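Local atomic coordinates of ABC sugar transporter, periplasmic sugar binding protein (Legionella pneumophila subsp. pneumophila, PDB entry 3ROT), a protein that probably binds a sugar in the periplasm and hands it to an ABC importer for uptake into the cell. Residues 47-51 / 74-78; 54-59 / 78-82; 62-68 / 87-93; 105-111 / 268-274. All coordinates share one frame; numbering follows the deposited sequence.

Contact 1: 47-51 / 74-78; sequences VPKQV and AFSKS
Phe75 pushes its ring against Val47, Gln50 and Val51, at the place where helix 47-59 meets the turn that leads into helix 76-85. Helices 47-59 and 76-85 are neighbours on one face of the parallel alpha/beta sheet of a periplasmic binding protein domain. Phe75 CZ lies 3.2 Å from Gln50 OE1, and Phe75 CE1 is 3.4 Å from Gln50 CG. The glutamine crosses the phenylalanine at about a right angle, its amide plane turned 73° from the ring. Val47 and Val51 each send one methyl to the same ring: Val47 CG1 stands 3.7 Å from Phe75 CZ, and Val51 CG2 is 3.6 Å from Phe75 CE1. Val47 CG1 also presses on the methyl of Ala74, 3.3 Å from its CB, which is tighter than ordinary van der Waals contact. With CG1 anti to the backbone N (chi1 180°), this branch of Val47 points across the gap, where it meets both Ala74 and Phe75.

No hydrogen bond joins the two segments, and the grip is made by shape. The Gln50 chain is extended beyond CG, and its NE2 is held by Thr68 OG1, with a weaker bond to Thr67 OG1. That should hold the amide's orientation, yet OE1, buried against the ring, has no polar partner in the model. Farther out, Ile69 and Pro70 touch Phe75, as does Ile54 from the next turn of helix 47-59. Ser78 gives its hydroxyl to Glu55, and Val51 CG1 rests 3.7 Å from that Ser78 OG.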
# COMPACT_ATOMS: atom_id res chain seq x y z
N VAL A 47 5.51 -14.13 9.22
CA VAL A 47 5.20 -14.97 10.37
C VAL A 47 6.27 -15.05 11.45
O VAL A 47 6.02 -14.73 12.61
CB VAL A 47 4.86 -16.42 9.92
CG1 VAL A 47 4.53 -17.29 11.13
CG2 VAL A 47 3.68 -16.40 8.95
N PRO A 48 7.49 -15.48 11.09
CA PRO A 48 8.55 -15.57 12.10
C PRO A 48 8.72 -14.25 12.88
O PRO A 48 8.94 -14.26 14.09
CB PRO A 48 9.78 -15.95 11.28
CG PRO A 48 9.48 -15.41 9.91
CD PRO A 48 8.02 -15.75 9.74
N LYS A 49 8.59 -13.13 12.19
CA LYS A 49 8.69 -11.83 12.83
C LYS A 49 7.56 -11.67 13.85
O LYS A 49 7.78 -11.23 14.98
CB LYS A 49 8.60 -10.72 11.79
CG LYS A 49 8.80 -9.33 12.34
CD LYS A 49 10.12 -9.23 13.09
CE LYS A 49 10.61 -7.79 13.13
NZ LYS A 49 10.80 -7.27 11.74
N GLN A 50 6.35 -12.05 13.44
CA GLN A 50 5.20 -11.97 14.33
C GLN A 50 5.40 -12.88 15.54
O GLN A 50 5.04 -12.51 16.65
CB GLN A 50 3.90 -12.36 13.59
CG GLN A 50 2.73 -12.62 14.54
CD GLN A 50 1.41 -12.81 13.83
OE1 GLN A 50 1.35 -13.29 12.70
NE2 GLN A 50 0.32 -12.44 14.50
N VAL A 51 5.97 -14.06 15.31
CA VAL A 51 6.22 -14.99 16.40
C VAL A 51 7.17 -14.34 17.41
O VAL A 51 6.97 -14.45 18.62
CB VAL A 51 6.84 -16.32 15.88
CG1 VAL A 51 7.39 -17.13 17.05
CG2 VAL A 51 5.79 -17.12 15.14
N ALA A 74 3.17 -22.40 13.25
CA ALA A 74 4.08 -21.33 13.65
C ALA A 74 3.90 -20.76 15.06
O ALA A 74 4.88 -20.44 15.73
CB ALA A 74 4.01 -20.20 12.64
N PHE A 75 2.66 -20.65 15.51
CA PHE A 75 2.38 -20.05 16.82
C PHE A 75 2.16 -20.97 18.03
O PHE A 75 2.10 -20.49 19.17
CB PHE A 75 1.19 -19.11 16.66
CG PHE A 75 1.37 -18.10 15.56
CD1 PHE A 75 2.07 -16.92 15.80
CD2 PHE A 75 0.93 -18.37 14.27
CE1 PHE A 75 2.33 -16.03 14.77
CE2 PHE A 75 1.18 -17.49 13.24
CZ PHE A 75 1.89 -16.31 13.48
N SER A 76 2.05 -22.27 17.78
CA SER A 76 1.80 -23.24 18.85
C SER A 76 2.59 -23.05 20.13
O SER A 76 2.02 -22.88 21.21
CB SER A 76 2.04 -24.65 18.32
OG SER A 76 1.26 -24.88 17.17
N LYS A 77 3.91 -23.08 20.02
CA LYS A 77 4.77 -22.93 21.19
C LYS A 77 4.54 -21.63 21.93
O LYS A 77 4.47 -21.61 23.16
CB LYS A 77 6.24 -23.03 20.77
CG LYS A 77 7.16 -23.45 21.88
CD LYS A 77 7.84 -24.77 21.54
CE LYS A 77 6.82 -25.83 21.15
NZ LYS A 77 7.48 -27.10 20.72
N SER A 78 4.43 -20.53 21.19
CA SER A 78 4.20 -19.22 21.78
C SER A 78 2.87 -19.19 22.52
O SER A 78 2.77 -18.66 23.63
CB SER A 78 4.22 -18.15 20.69
OG SER A 78 5.43 -18.19 19.96

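Contact 2: 54-59 / 78-82; sequences IESALA and SLQRA
Leu58 fits between Ala82 and Arg81, and its two methyls make the snug half of this pairing of neighbouring, nearly parallel helices. The axes of 54-59 and 78-82 run 12° apart, 10.2 Å at closest approach. Leu58 CD2 comes to 3.5 Å from Ala82 CB, while Leu58 CD1 lies 3.5 Å from Arg81 CD and also touches the carbonyl oxygen of Ser78. This half faces inward: Ile65 and Ile87 lie against Leu58, Val89 against Ala82. Nearby, Ile54 CG2 rests on Ser78 CB at 3.9 Å.

The outer side is polar and looser, with Ala59 exposed and Arg81 and Glu55 only partly covered. Arg81 has CG anti to the backbone N (chi1 179°), and the extended chain beyond it carries the guanidinium across to helix 47-59. Leu58 CB lies over the centre of one guanidinium face, and the plane is 23° from that of the Glu55 carboxylate. Arg81 NH1 gives a hydrogen bond within a salt bridge to Glu55 OE1; the modelled 2.5 Å is very short and best taken with reserve. Glu55 bends at chi2 to bring its other oxygen, OE2, to 2.8 Å from Ser78 OG, which donates to it. Both donors meet the carboxylate from out of its plane.

If both bonds hold as modelled, the carboxylate should be restrained in its rotation. The neighbouring arginine would favour its charged form, and the pair would link the helices on their more exposed side.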
# COMPACT_ATOMS: atom_id res chain seq x y z
N ILE A 54 5.25 -11.74 19.51
CA ILE A 54 4.46 -12.39 20.55
C ILE A 54 5.36 -12.83 21.70
O ILE A 54 5.01 -12.69 22.87
CB ILE A 54 3.74 -13.64 20.00
CG1 ILE A 54 2.70 -13.22 18.96
CG2 ILE A 54 3.10 -14.41 21.13
CD1 ILE A 54 2.04 -14.37 18.24
N GLU A 55 6.52 -13.37 21.34
CA GLU A 55 7.49 -13.86 22.30
C GLU A 55 8.01 -12.71 23.18
O GLU A 55 8.04 -12.82 24.41
CB GLU A 55 8.64 -14.53 21.56
CG GLU A 55 9.06 -15.89 22.11
CD GLU A 55 7.90 -16.86 22.25
OE1 GLU A 55 7.14 -16.75 23.24
OE2 GLU A 55 7.74 -17.73 21.38
N SER A 56 8.42 -11.61 22.56
CA SER A 56 8.92 -10.48 23.34
C SER A 56 7.80 -9.85 24.15
O SER A 56 8.04 -9.31 25.23
CB SER A 56 9.58 -9.44 22.43
OG SER A 56 8.72 -9.01 21.39
N ALA A 57 6.57 -9.92 23.65
CA ALA A 57 5.44 -9.36 24.38
C ALA A 57 5.24 -10.16 25.67
O ALA A 57 5.03 -9.58 26.74
CB ALA A 57 4.18 -9.41 23.53
N LEU A 58 5.30 -11.49 25.56
CA LEU A 58 5.12 -12.38 26.71
C LEU A 58 6.09 -12.09 27.84
O LEU A 58 5.72 -12.15 29.01
CB LEU A 58 5.29 -13.85 26.29
CG LEU A 58 4.25 -14.43 25.32
CD1 LEU A 58 4.56 -15.88 25.03
CD2 LEU A 58 2.88 -14.30 25.94
N ALA A 59 7.34 -11.78 27.49
CA ALA A 59 8.37 -11.48 28.48
C ALA A 59 8.00 -10.32 29.40
O ALA A 59 8.44 -10.27 30.55
CB ALA A 59 9.69 -11.17 27.78
N SER A 78 4.43 -20.53 21.19
CA SER A 78 4.20 -19.22 21.78
C SER A 78 2.87 -19.19 22.52
O SER A 78 2.77 -18.66 23.63
CB SER A 78 4.22 -18.15 20.69
OG SER A 78 5.43 -18.19 19.96
N LEU A 79 1.84 -19.75 21.89
CA LEU A 79 0.51 -19.80 22.47
C LEU A 79 0.51 -20.62 23.74
O LEU A 79 -0.07 -20.23 24.75
CB LEU A 79 -0.48 -20.40 21.47
CG LEU A 79 -0.81 -19.48 20.29
CD1 LEU A 79 -1.69 -20.21 19.29
CD2 LEU A 79 -1.49 -18.20 20.80
N GLN A 80 1.17 -21.78 23.68
CA GLN A 80 1.26 -22.65 24.84
C GLN A 80 2.03 -21.95 25.96
O GLN A 80 1.65 -22.04 27.13
CB GLN A 80 1.94 -23.97 24.45
CG GLN A 80 1.01 -24.92 23.72
CD GLN A 80 1.74 -26.12 23.16
OE1 GLN A 80 2.69 -26.62 23.75
NE2 GLN A 80 1.28 -26.61 22.01
N ARG A 81 3.09 -21.26 25.59
CA ARG A 81 3.89 -20.54 26.58
C ARG A 81 2.98 -19.52 27.26
O ARG A 81 2.90 -19.47 28.49
CB ARG A 81 5.06 -19.81 25.90
CG ARG A 81 5.93 -19.00 26.84
CD ARG A 81 6.99 -18.21 26.09
NE ARG A 81 7.57 -17.15 26.91
CZ ARG A 81 8.38 -16.20 26.44
NH1 ARG A 81 8.71 -16.16 25.16
NH2 ARG A 81 8.86 -15.27 27.27
N ALA A 82 2.30 -18.71 26.46
CA ALA A 82 1.39 -17.70 26.99
C ALA A 82 0.40 -18.34 27.94
O ALA A 82 0.09 -17.79 29.01
CB ALA A 82 0.66 -17.01 25.85

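Contact 3: 62-68 / 87-93; sequences PSGIATT and IPVIAVD
The ring of Pro62 is met by the two branches of Ile87: Pro62 CD is 3.8 Å from Ile87 CD1, and Pro62 CG is 4.0 Å from Ile87 CG2, the side chains crossing at about a right angle. Ile87 holds CG1 anti to the carbonyl carbon (chi1 -65°) and CG2 anti to the backbone N, which brings both branches to that ring. Pro88 offers the rim of its own ring, with Pro88 CD 3.4 Å from Ser63 O. Beyond these rings the two strands lie next to each other in the parallel sheet, with side chains on both of its faces. Ile65, Thr67, Val89 and Ala91 lie on one, where helix 47-59 packs on the first two and helix 76-85 on Val89. Ala66 and Ile90 lie on the other, under helix 247-264.

The strands are the parallel arms of a beta-alpha-beta crossover, strand 64-67, helix 76-85 and strand 89-92. Ile65 N donates to Pro88 O, and Ile90 N returns the link to Ile65 O at 2.8 Å. Farther along, Thr67 N donates to Ile90 O and Val92 N to Thr67 O, both at 2.9 Å.

At the C-terminal side of the pair, Thr68 CG2 lies beside Asp93 CB, 4.0 Å away, the two side chains pointing the same way. The Thr68 hydroxyl bonds His11, while Asp93 OD2 hydrogen-bonds a glycerol, probably from the crystallisation liquor.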
# COMPACT_ATOMS: atom_id res chain seq x y z
N PRO A 62 2.22 -8.89 30.05
CA PRO A 62 1.13 -7.93 29.84
C PRO A 62 -0.20 -8.42 30.41
O PRO A 62 -0.35 -9.59 30.76
CB PRO A 62 1.10 -7.80 28.32
CG PRO A 62 1.44 -9.18 27.87
CD PRO A 62 2.60 -9.53 28.78
N SER A 63 -1.17 -7.52 30.49
CA SER A 63 -2.50 -7.86 31.00
C SER A 63 -3.26 -8.73 30.00
O SER A 63 -4.17 -9.48 30.38
CB SER A 63 -3.29 -6.58 31.29
OG SER A 63 -2.68 -5.80 32.31
N GLY A 64 -2.90 -8.62 28.72
CA GLY A 64 -3.57 -9.40 27.71
C GLY A 64 -2.99 -9.15 26.33
O GLY A 64 -2.31 -8.15 26.11
N ILE A 65 -3.27 -10.07 25.41
CA ILE A 65 -2.79 -9.96 24.04
C ILE A 65 -3.87 -10.40 23.07
O ILE A 65 -4.57 -11.38 23.30
CB ILE A 65 -1.54 -10.86 23.79
CG1 ILE A 65 -0.34 -10.36 24.60
CG2 ILE A 65 -1.18 -10.86 22.30
CD1 ILE A 65 0.90 -11.22 24.43
N ALA A 66 -4.02 -9.63 22.00
CA ALA A 66 -4.96 -9.97 20.95
C ALA A 66 -4.00 -10.22 19.79
O ALA A 66 -3.06 -9.45 19.58
CB ALA A 66 -5.88 -8.81 20.65
N THR A 67 -4.21 -11.31 19.06
CA THR A 67 -3.31 -11.62 17.96
C THR A 67 -3.99 -12.44 16.86
O THR A 67 -4.96 -13.14 17.11
CB THR A 67 -2.05 -12.38 18.45
OG1 THR A 67 -1.12 -12.52 17.38
CG2 THR A 67 -2.40 -13.76 18.97
N THR A 68 -3.49 -12.31 15.64
CA THR A 68 -4.00 -13.08 14.53
C THR A 68 -3.19 -14.38 14.60
O THR A 68 -2.10 -14.41 15.18
CB THR A 68 -3.73 -12.39 13.17
OG1 THR A 68 -2.32 -12.36 12.92
CG2 THR A 68 -4.24 -10.95 13.19
N ILE A 87 -1.20 -15.56 30.77
CA ILE A 87 -1.46 -14.31 30.07
C ILE A 87 -2.60 -14.59 29.10
O ILE A 87 -2.48 -15.45 28.22
CB ILE A 87 -0.22 -13.84 29.26
CG1 ILE A 87 0.93 -13.51 30.22
CG2 ILE A 87 -0.57 -12.62 28.42
CD1 ILE A 87 2.25 -13.27 29.53
N PRO A 88 -3.73 -13.89 29.25
CA PRO A 88 -4.89 -14.09 28.37
C PRO A 88 -4.56 -13.77 26.92
O PRO A 88 -3.94 -12.75 26.63
CB PRO A 88 -5.93 -13.14 28.93
CG PRO A 88 -5.51 -12.94 30.36
CD PRO A 88 -4.02 -12.84 30.24
N VAL A 89 -4.97 -14.64 26.01
CA VAL A 89 -4.74 -14.41 24.59
C VAL A 89 -6.04 -14.58 23.83
O VAL A 89 -6.73 -15.58 23.97
CB VAL A 89 -3.69 -15.38 24.02
CG1 VAL A 89 -3.46 -15.06 22.55
CG2 VAL A 89 -2.39 -15.26 24.79
N ILE A 90 -6.37 -13.57 23.04
CA ILE A 90 -7.58 -13.59 22.23
C ILE A 90 -7.18 -13.62 20.76
O ILE A 90 -6.27 -12.90 20.35
CB ILE A 90 -8.47 -12.34 22.52
CG1 ILE A 90 -9.16 -12.52 23.87
CG2 ILE A 90 -9.51 -12.15 21.42
CD1 ILE A 90 -10.10 -11.38 24.23
N ALA A 91 -7.84 -14.46 19.98
CA ALA A 91 -7.51 -14.55 18.56
C ALA A 91 -8.44 -13.61 17.79
O ALA A 91 -9.64 -13.57 18.04
CB ALA A 91 -7.68 -15.99 18.06
N VAL A 92 -7.86 -12.85 16.86
CA VAL A 92 -8.64 -11.94 16.04
C VAL A 92 -8.29 -12.11 14.57
O VAL A 92 -7.15 -12.47 14.22
CB VAL A 92 -8.39 -10.47 16.45
CG1 VAL A 92 -8.78 -10.26 17.90
CG2 VAL A 92 -6.93 -10.11 16.24
N ASP A 93 -9.28 -11.87 13.71
CA ASP A 93 -9.14 -11.94 12.26
C ASP A 93 -8.96 -13.35 11.71
O ASP A 93 -9.73 -13.77 10.86
CB ASP A 93 -7.97 -11.06 11.81
CG ASP A 93 -7.73 -11.12 10.31
OD1 ASP A 93 -8.54 -10.54 9.55
OD2 ASP A 93 -6.74 -11.75 9.91

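Contact 4: 105-111 / 268-274; sequences LVFLGSD and PVNINTA
Gly109 O is gripped by two successive residues of the C-terminal segment: Thr273 N donates to it at 2.9 Å, and Asn272 CA makes a CH···O contact at 3.1 Å. One step back, Ile271 O takes Gly109 N at 3.1 Å and Leu108 CA at 3.3 Å. Ile271 N in turn donates to Phe107 O, so three backbone bonds join the strands in parallel.

Side chains pack along the seam. Leu108 and Ile271 lie alongside, pointing the same way, with Leu108 CD2 3.9 Å from Ile271 CD1; helix 247-264 touches both. At the N-terminal end Val106 has CG1 anti to the carbonyl carbon (chi1 -64°), which directs that methyl onto the backbone of Pro268 and Val269, 3.3 Å from Pro268 O, while Leu105 CD1 brushes the ring at Pro268 CG. Gly109 has no side chain, which leaves room for the Phe107 ring: Gly109 N stands 4.0 Å above one face of the Phe107 ring, toward the rim, and Ser110 O lies at the ring edge.

At the far end Asn272 OD1 accepts the N-H of Ala274, an Asx turn just after the strand. Thr273 OG1 is held by Gln245 O, and Asp111 caps the following helix through Leu114 N. A strand near the end of the modelled chain, added as the edge of the first domain's parallel sheet, is consistent with a type I periplasmic binding fold, whose chain comes back to the first domain through helix 247-264 and this edge strand.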
# COMPACT_ATOMS: atom_id res chain seq x y z
N LEU A 105 -8.18 -17.98 24.14
CA LEU A 105 -9.48 -17.97 24.80
C LEU A 105 -10.66 -17.96 23.85
O LEU A 105 -11.43 -18.93 23.79
CB LEU A 105 -9.56 -16.78 25.76
CG LEU A 105 -8.59 -16.83 26.95
CD1 LEU A 105 -8.66 -15.52 27.70
CD2 LEU A 105 -8.94 -17.99 27.88
N VAL A 106 -10.80 -16.88 23.10
CA VAL A 106 -11.91 -16.74 22.15
C VAL A 106 -11.43 -16.12 20.85
O VAL A 106 -10.31 -15.63 20.75
CB VAL A 106 -13.03 -15.87 22.74
CG1 VAL A 106 -13.62 -16.56 23.97
CG2 VAL A 106 -12.47 -14.50 23.13
N PHE A 107 -12.31 -16.13 19.85
CA PHE A 107 -12.01 -15.60 18.54
C PHE A 107 -13.02 -14.54 18.10
O PHE A 107 -14.23 -14.78 18.14
CB PHE A 107 -12.00 -16.73 17.51
CG PHE A 107 -11.88 -16.27 16.08
CD1 PHE A 107 -10.72 -15.67 15.62
CD2 PHE A 107 -12.94 -16.46 15.20
CE1 PHE A 107 -10.60 -15.27 14.29
CE2 PHE A 107 -12.83 -16.06 13.86
CZ PHE A 107 -11.66 -15.47 13.41
N LEU A 108 -12.51 -13.39 17.70
CA LEU A 108 -13.33 -12.29 17.19
C LEU A 108 -12.93 -12.11 15.73
O LEU A 108 -11.78 -11.82 15.43
CB LEU A 108 -13.06 -10.99 17.93
CG LEU A 108 -13.60 -10.86 19.35
CD1 LEU A 108 -12.53 -11.24 20.34
CD2 LEU A 108 -14.05 -9.41 19.59
N GLY A 109 -13.89 -12.29 14.84
CA GLY A 109 -13.62 -12.15 13.42
C GLY A 109 -14.77 -12.81 12.71
O GLY A 109 -15.81 -13.09 13.31
N SER A 110 -14.61 -13.07 11.42
CA SER A 110 -15.68 -13.73 10.70
C SER A 110 -15.34 -15.19 10.46
O SER A 110 -14.20 -15.63 10.68
CB SER A 110 -15.95 -13.02 9.37
OG SER A 110 -14.77 -12.81 8.63
N ASP A 111 -16.34 -15.96 10.06
CA ASP A 111 -16.18 -17.37 9.76
C ASP A 111 -15.75 -17.37 8.29
O ASP A 111 -16.58 -17.27 7.39
CB ASP A 111 -17.52 -18.08 9.92
CG ASP A 111 -17.45 -19.55 9.54
OD1 ASP A 111 -16.66 -19.91 8.64
OD2 ASP A 111 -18.22 -20.34 10.13
N PRO A 268 -14.36 -13.90 28.53
CA PRO A 268 -14.65 -13.36 27.20
C PRO A 268 -15.35 -14.40 26.35
O PRO A 268 -15.27 -15.60 26.63
CB PRO A 268 -13.26 -12.98 26.67
CG PRO A 268 -12.36 -13.91 27.38
CD PRO A 268 -12.91 -13.94 28.78
N VAL A 269 -16.03 -13.95 25.30
CA VAL A 269 -16.74 -14.86 24.43
C VAL A 269 -16.38 -14.66 22.95
O VAL A 269 -15.86 -13.60 22.55
CB VAL A 269 -18.26 -14.73 24.61
CG1 VAL A 269 -18.62 -15.04 26.06
CG2 VAL A 269 -18.72 -13.33 24.25
N ASN A 270 -16.62 -15.71 22.16
CA ASN A 270 -16.35 -15.69 20.73
C ASN A 270 -17.36 -14.72 20.12
O ASN A 270 -18.50 -14.65 20.56
CB ASN A 270 -16.56 -17.07 20.10
CG ASN A 270 -15.58 -18.11 20.61
OD1 ASN A 270 -15.98 -19.12 21.21
ND2 ASN A 270 -14.29 -17.88 20.38
N ILE A 271 -16.94 -13.98 19.10
CA ILE A 271 -17.83 -13.04 18.44
C ILE A 271 -17.61 -12.99 16.94
O ILE A 271 -16.52 -12.63 16.49
CB ILE A 271 -17.65 -11.60 18.97
CG1 ILE A 271 -17.95 -11.54 20.46
CG2 ILE A 271 -18.56 -10.63 18.21
CD1 ILE A 271 -17.59 -10.20 21.07
N ASN A 272 -18.63 -13.36 16.17
CA ASN A 272 -18.56 -13.30 14.71
C ASN A 272 -18.87 -11.84 14.37
O ASN A 272 -19.99 -11.38 14.57
CB ASN A 272 -19.62 -14.21 14.08
CG ASN A 272 -19.46 -14.32 12.57
OD1 ASN A 272 -19.13 -13.35 11.88
ND2 ASN A 272 -19.70 -15.52 12.04
N THR A 273 -17.87 -11.10 13.87
CA THR A 273 -18.07 -9.69 13.57
C THR A 273 -18.71 -9.36 12.23
O THR A 273 -18.97 -8.19 11.95
CB THR A 273 -16.73 -8.91 13.64
OG1 THR A 273 -15.74 -9.55 12.83
CG2 THR A 273 -16.24 -8.82 15.08
N ALA A 274 -19.00 -10.38 11.42
CA ALA A 274 -19.61 -10.15 10.11
C ALA A 274 -21.05 -9.67 10.21
O ALA A 274 -21.77 -9.99 11.15
CB ALA A 274 -19.53 -11.40 9.25

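In the fold
Helix 47-59 is the first element in play, and contacts 1 and 2 bind its early and late turns to helix 76-85. Both close on that helix and share Ser78. Contact 3 opens at strand 64-67 and closes at strand 89-92, crossing contacts 1 and 2 along the chain; Ala82 O and Ile87 N, probably hydrogen-bonded, join it to contact 2. Contact 4 opens only after contact 3 has closed: strand 107-109 lies beside strand 89-92, with a probable bond from Leu105 N to Val89 O, then the chain runs through the second domain and back by helix 247-264 before strand 271-272 joins. Together they tie helix pair, central strands and sheet edge into one domain.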